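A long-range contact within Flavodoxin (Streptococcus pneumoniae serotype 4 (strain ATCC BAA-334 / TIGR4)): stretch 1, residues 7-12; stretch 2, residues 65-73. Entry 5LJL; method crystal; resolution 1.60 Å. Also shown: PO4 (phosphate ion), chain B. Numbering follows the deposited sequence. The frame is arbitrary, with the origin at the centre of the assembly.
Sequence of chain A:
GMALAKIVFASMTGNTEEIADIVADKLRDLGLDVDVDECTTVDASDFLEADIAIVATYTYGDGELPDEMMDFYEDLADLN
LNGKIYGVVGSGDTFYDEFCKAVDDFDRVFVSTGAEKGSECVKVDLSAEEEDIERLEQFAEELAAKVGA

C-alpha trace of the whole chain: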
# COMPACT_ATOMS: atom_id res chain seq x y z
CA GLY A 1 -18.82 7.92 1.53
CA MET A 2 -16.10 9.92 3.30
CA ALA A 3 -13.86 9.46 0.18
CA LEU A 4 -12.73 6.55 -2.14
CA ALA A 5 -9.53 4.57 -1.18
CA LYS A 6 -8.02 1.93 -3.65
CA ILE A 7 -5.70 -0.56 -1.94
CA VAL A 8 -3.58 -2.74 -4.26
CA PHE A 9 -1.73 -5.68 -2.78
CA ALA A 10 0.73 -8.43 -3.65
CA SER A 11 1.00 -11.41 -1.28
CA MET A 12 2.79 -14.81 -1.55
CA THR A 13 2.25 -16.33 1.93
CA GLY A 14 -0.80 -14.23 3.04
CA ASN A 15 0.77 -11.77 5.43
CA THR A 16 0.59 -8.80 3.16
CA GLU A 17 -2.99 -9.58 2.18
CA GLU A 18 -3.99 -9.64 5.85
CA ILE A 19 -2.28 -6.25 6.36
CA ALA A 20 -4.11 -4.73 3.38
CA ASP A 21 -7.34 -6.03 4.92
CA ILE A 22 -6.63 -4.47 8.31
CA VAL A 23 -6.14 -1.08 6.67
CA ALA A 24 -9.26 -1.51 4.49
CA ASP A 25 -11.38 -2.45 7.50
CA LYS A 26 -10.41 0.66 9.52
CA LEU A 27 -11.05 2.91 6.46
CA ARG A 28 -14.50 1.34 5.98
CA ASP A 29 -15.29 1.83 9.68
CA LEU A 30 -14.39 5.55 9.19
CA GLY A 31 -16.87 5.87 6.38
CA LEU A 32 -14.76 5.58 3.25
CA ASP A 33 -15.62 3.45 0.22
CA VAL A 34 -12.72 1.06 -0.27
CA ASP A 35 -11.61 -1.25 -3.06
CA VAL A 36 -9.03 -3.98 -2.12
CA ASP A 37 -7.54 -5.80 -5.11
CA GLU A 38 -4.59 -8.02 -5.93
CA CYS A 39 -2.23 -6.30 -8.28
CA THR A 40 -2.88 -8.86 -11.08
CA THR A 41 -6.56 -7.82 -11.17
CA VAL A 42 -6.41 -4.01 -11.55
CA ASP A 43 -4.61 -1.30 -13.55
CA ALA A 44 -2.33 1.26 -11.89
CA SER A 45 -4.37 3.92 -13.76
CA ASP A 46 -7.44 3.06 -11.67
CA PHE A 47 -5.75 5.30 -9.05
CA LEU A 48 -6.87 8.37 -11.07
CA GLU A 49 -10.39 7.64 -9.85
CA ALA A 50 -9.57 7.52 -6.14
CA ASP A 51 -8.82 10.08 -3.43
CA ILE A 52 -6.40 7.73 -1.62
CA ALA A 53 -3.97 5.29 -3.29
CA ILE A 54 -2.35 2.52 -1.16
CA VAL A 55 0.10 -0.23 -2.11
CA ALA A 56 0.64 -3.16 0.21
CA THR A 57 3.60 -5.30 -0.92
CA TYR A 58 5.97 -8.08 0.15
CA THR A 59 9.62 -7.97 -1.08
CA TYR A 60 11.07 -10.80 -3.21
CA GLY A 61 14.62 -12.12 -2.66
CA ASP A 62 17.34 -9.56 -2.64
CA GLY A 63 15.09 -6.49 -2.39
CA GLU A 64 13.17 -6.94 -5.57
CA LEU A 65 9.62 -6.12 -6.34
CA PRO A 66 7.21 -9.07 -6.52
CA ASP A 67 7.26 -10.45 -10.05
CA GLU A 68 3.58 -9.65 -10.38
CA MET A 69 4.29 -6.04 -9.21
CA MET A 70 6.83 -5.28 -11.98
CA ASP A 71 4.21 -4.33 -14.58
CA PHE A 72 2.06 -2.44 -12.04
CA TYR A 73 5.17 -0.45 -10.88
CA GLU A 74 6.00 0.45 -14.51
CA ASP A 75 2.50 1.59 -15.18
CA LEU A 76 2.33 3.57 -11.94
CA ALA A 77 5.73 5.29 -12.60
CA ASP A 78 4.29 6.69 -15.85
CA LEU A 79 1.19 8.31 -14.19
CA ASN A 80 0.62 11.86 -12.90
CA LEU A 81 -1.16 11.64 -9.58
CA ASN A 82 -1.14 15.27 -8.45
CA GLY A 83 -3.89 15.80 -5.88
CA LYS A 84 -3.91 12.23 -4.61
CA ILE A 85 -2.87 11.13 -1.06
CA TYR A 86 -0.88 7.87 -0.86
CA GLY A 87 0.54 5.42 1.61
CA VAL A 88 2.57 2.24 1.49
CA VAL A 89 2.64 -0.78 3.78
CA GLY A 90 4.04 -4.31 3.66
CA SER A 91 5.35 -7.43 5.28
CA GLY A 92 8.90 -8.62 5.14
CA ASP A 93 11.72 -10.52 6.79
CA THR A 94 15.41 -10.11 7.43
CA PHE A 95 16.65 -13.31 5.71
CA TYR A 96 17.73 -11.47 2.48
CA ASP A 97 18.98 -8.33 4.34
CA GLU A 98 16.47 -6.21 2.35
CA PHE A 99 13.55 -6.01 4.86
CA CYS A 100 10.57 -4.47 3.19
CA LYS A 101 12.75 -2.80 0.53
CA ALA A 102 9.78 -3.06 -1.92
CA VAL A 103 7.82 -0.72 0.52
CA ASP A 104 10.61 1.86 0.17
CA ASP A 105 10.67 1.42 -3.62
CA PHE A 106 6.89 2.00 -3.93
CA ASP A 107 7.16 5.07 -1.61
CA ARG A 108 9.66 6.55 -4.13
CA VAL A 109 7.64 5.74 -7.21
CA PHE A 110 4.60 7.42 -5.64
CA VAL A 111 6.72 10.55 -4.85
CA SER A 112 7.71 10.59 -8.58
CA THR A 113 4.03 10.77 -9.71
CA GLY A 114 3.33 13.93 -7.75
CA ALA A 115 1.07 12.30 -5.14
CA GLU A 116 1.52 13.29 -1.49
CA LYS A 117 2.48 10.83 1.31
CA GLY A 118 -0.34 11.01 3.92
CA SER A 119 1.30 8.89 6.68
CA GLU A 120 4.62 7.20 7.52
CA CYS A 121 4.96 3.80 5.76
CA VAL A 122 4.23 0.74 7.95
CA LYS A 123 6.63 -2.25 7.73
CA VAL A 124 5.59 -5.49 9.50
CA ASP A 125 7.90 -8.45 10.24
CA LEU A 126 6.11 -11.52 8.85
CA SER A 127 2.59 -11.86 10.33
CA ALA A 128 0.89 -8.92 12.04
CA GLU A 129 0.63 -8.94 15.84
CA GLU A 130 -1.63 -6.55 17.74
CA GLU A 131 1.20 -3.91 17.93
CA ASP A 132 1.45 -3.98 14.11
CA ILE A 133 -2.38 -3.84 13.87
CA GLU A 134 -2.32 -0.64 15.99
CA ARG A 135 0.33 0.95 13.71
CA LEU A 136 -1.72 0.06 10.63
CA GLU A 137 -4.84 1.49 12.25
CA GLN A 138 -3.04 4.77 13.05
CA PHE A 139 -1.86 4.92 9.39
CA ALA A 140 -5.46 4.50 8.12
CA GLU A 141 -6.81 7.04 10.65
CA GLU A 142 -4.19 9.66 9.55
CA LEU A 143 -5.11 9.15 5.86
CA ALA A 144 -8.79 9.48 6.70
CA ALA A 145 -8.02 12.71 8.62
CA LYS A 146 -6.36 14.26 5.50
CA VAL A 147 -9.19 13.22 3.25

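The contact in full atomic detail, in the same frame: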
# COMPACT_ATOMS: atom_id res chain seq x y z
N ILE A 7 -6.84 0.16 -2.51
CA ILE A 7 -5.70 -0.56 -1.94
C ILE A 7 -5.32 -1.68 -2.90
O ILE A 7 -6.20 -2.53 -3.27
CB ILE A 7 -6.07 -1.13 -0.53
CG1 ILE A 7 -6.49 -0.03 0.45
CG2 ILE A 7 -4.96 -2.02 0.06
CD1 ILE A 7 -7.02 -0.56 1.78
N VAL A 8 -4.07 -1.70 -3.34
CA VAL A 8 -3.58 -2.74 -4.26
C VAL A 8 -2.53 -3.52 -3.54
O VAL A 8 -1.57 -2.92 -3.00
CB VAL A 8 -3.08 -2.12 -5.57
CG1 VAL A 8 -2.58 -3.22 -6.52
CG2 VAL A 8 -4.18 -1.28 -6.19
N PHE A 9 -2.65 -4.84 -3.53
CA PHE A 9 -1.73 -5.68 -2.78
C PHE A 9 -1.07 -6.77 -3.64
O PHE A 9 -1.60 -7.18 -4.70
CB PHE A 9 -2.37 -6.32 -1.53
CG PHE A 9 -3.38 -7.40 -1.82
CD1 PHE A 9 -2.97 -8.70 -2.04
CD2 PHE A 9 -4.73 -7.08 -1.87
CE1 PHE A 9 -3.92 -9.69 -2.30
CE2 PHE A 9 -5.69 -8.05 -2.14
CZ PHE A 9 -5.27 -9.34 -2.36
N ALA A 10 0.09 -7.21 -3.19
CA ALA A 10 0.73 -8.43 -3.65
C ALA A 10 1.03 -9.25 -2.38
O ALA A 10 1.52 -8.69 -1.39
CB ALA A 10 2.00 -8.11 -4.40
N SER A 11 0.85 -10.56 -2.45
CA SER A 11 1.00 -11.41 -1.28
C SER A 11 1.32 -12.83 -1.73
O SER A 11 0.58 -13.37 -2.55
CB SER A 11 -0.27 -11.40 -0.43
OG SER A 11 -0.06 -12.10 0.81
N MET A 12 2.41 -13.40 -1.24
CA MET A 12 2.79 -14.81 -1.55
C MET A 12 2.29 -15.76 -0.47
O MET A 12 1.68 -16.81 -0.80
CB MET A 12 4.34 -14.95 -1.73
CG MET A 12 4.80 -16.22 -2.42
SD MET A 12 6.59 -16.01 -2.73
CE MET A 12 6.42 -15.47 -4.44
N LEU A 65 11.03 -6.17 -6.29
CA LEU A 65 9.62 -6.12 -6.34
C LEU A 65 9.10 -7.56 -6.59
O LEU A 65 9.78 -8.37 -7.23
CB LEU A 65 9.21 -5.23 -7.51
CG LEU A 65 9.72 -3.79 -7.51
CD1 LEU A 65 9.24 -3.12 -8.79
CD2 LEU A 65 9.21 -3.07 -6.29
N PRO A 66 7.93 -7.91 -6.02
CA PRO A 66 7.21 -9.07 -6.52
C PRO A 66 7.14 -9.08 -8.05
O PRO A 66 6.87 -8.06 -8.69
CB PRO A 66 5.83 -8.90 -5.91
CG PRO A 66 6.05 -8.08 -4.68
CD PRO A 66 7.13 -7.15 -5.04
N ASP A 67 7.35 -10.29 -8.62
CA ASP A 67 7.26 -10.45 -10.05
C ASP A 67 6.00 -9.81 -10.60
O ASP A 67 6.00 -9.08 -11.58
CB ASP A 67 7.27 -11.95 -10.43
CG ASP A 67 8.58 -12.59 -10.22
OD1 ASP A 67 8.61 -13.89 -10.30
OD2 ASP A 67 9.64 -11.88 -10.03
N GLU A 68 4.87 -10.11 -9.94
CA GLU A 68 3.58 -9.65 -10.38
C GLU A 68 3.38 -8.11 -10.20
O GLU A 68 2.42 -7.53 -10.73
CB GLU A 68 2.48 -10.44 -9.63
CG GLU A 68 2.45 -10.28 -8.11
CD GLU A 68 3.30 -11.28 -7.31
OE1 GLU A 68 4.27 -11.80 -7.86
OE2 GLU A 68 2.99 -11.56 -6.10
N MET A 69 4.25 -7.48 -9.41
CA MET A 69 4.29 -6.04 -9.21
C MET A 69 5.12 -5.31 -10.27
O MET A 69 4.96 -4.09 -10.41
CB MET A 69 4.75 -5.62 -7.79
CG MET A 69 3.68 -5.73 -6.72
SD MET A 69 2.40 -4.46 -7.03
CE MET A 69 1.51 -4.51 -5.48
N MET A 70 5.95 -5.99 -11.05
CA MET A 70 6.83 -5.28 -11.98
C MET A 70 6.07 -4.46 -13.02
O MET A 70 6.34 -3.29 -13.20
CB MET A 70 7.84 -6.23 -12.64
CG MET A 70 9.08 -6.44 -11.76
SD MET A 70 10.41 -7.41 -12.62
CE MET A 70 10.22 -6.76 -14.27
N ASP A 71 5.07 -5.04 -13.63
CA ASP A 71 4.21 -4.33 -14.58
C ASP A 71 3.39 -3.17 -13.97
O ASP A 71 3.26 -2.12 -14.53
CB ASP A 71 3.23 -5.31 -15.21
CG ASP A 71 3.59 -5.65 -16.58
OD1 ASP A 71 2.74 -5.36 -17.45
OD2 ASP A 71 4.73 -6.11 -16.83
N PHE A 72 2.84 -3.42 -12.77
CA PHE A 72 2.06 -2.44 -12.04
C PHE A 72 2.97 -1.22 -11.69
O PHE A 72 2.57 -0.09 -11.81
CB PHE A 72 1.49 -3.12 -10.78
CG PHE A 72 0.53 -2.23 -10.02
CD1 PHE A 72 -0.80 -2.17 -10.37
CD2 PHE A 72 1.01 -1.37 -9.03
CE1 PHE A 72 -1.69 -1.35 -9.73
CE2 PHE A 72 0.13 -0.51 -8.38
CZ PHE A 72 -1.22 -0.48 -8.74
N TYR A 73 4.18 -1.51 -11.20
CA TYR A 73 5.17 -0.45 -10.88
C TYR A 73 5.46 0.40 -12.14
O TYR A 73 5.54 1.62 -12.04
CB TYR A 73 6.45 -1.03 -10.30
CG TYR A 73 7.62 -0.08 -10.02
CD1 TYR A 73 7.87 0.36 -8.75
CD2 TYR A 73 8.52 0.28 -11.03
CE1 TYR A 73 8.90 1.23 -8.49
CE2 TYR A 73 9.57 1.14 -10.80
CZ TYR A 73 9.77 1.62 -9.55
OH TYR A 73 10.87 2.43 -9.37
P PO4 B . 3.54 -12.26 2.24
O1 PO4 B . 2.31 -11.56 1.80
O2 PO4 B . 3.23 -13.34 3.25
O3 PO4 B . 4.50 -11.30 2.83
O4 PO4 B . 4.17 -12.89 1.09
O HOH W 1 0.39 -11.34 -5.18

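No direct hydrogen bond joins these two stretches, and the polar link between them runs through a single water. Water 1 accepts from the backbone, with Ser11 N 2.9 Å from the water oxygen, and Glu68 OE2, 2.8 Å from the same oxygen, is placed to receive one of its protons, though the water has more acceptors in reach than protons. Directly, Ser11 N and Glu68 OE2 are 4.3 Å apart, too far to bond, so the water spans a gap that an amide and a carboxylate could not close at this spacing.

Most of the remaining contact is apolar packing. Strand 7-9 and helix 67-73 lie 11.0 Å apart at closest approach, their N-to-C directions at 139°, closer to antiparallel than to parallel. The CA register agrees: Val8 CA lies 9.6 Å from Phe72 CA, and Ala10 CA 7.0 Å from Met69 CA, so advancing along stretch 1 means moving back along stretch 2. The backbones are also nearer at the Ala10 end, where only a methyl group projects from stretch 1.

Alternation along stretch 1 separates the residues whose CA-to-CB bonds point toward stretch 2 from those that meet it through the backbone. The CA-to-CB bonds of Val8 and Ala10 point toward stretch 2, whereas those of Phe9 and Ser11 point away. Phe9 therefore meets the helix through its backbone, its C atom 3.9 Å from Met69 CE.

Val8, with chi1 in the t well, places CG1 over one face of the Phe72 ring. CG1 is 4.1 Å from the ring centroid and 25° off the ring normal, the geometry of a CH-pi contact, in which a weakly polarised methyl meets the pi cloud; the closest atom pair is Val8 CG1 to Phe72 CZ, at 3.8 Å. Met69 reaches the strand with a flexible thioether chain, and its CE stands 4.4 Å from Val8 CG1.

Ala10 CB is the meeting point of three residues: it lies 3.7 Å from Met69 CG, 4.1 Å from Pro66 CG and 4.0 Å from Glu68 OE2. The first two are van der Waals packing. The third brings a methyl near a carboxylate oxygen whose polar needs are met elsewhere in the structure. Within stretch 2, Met69 N donates to Pro66 O at 2.8 Å and Tyr73 N to Met69 O at 2.8 Å, tying Met69 into the local backbone.

Beyond the packed region, Ser11 OG donates to phosphate O1 at 2.6 Å and Met12 N to phosphate O4 at 3.0 Å, with an N-H...O angle of 146°. The ion probably came from the crystallisation liquor. The two stretches together bury 274 Å², a modest area.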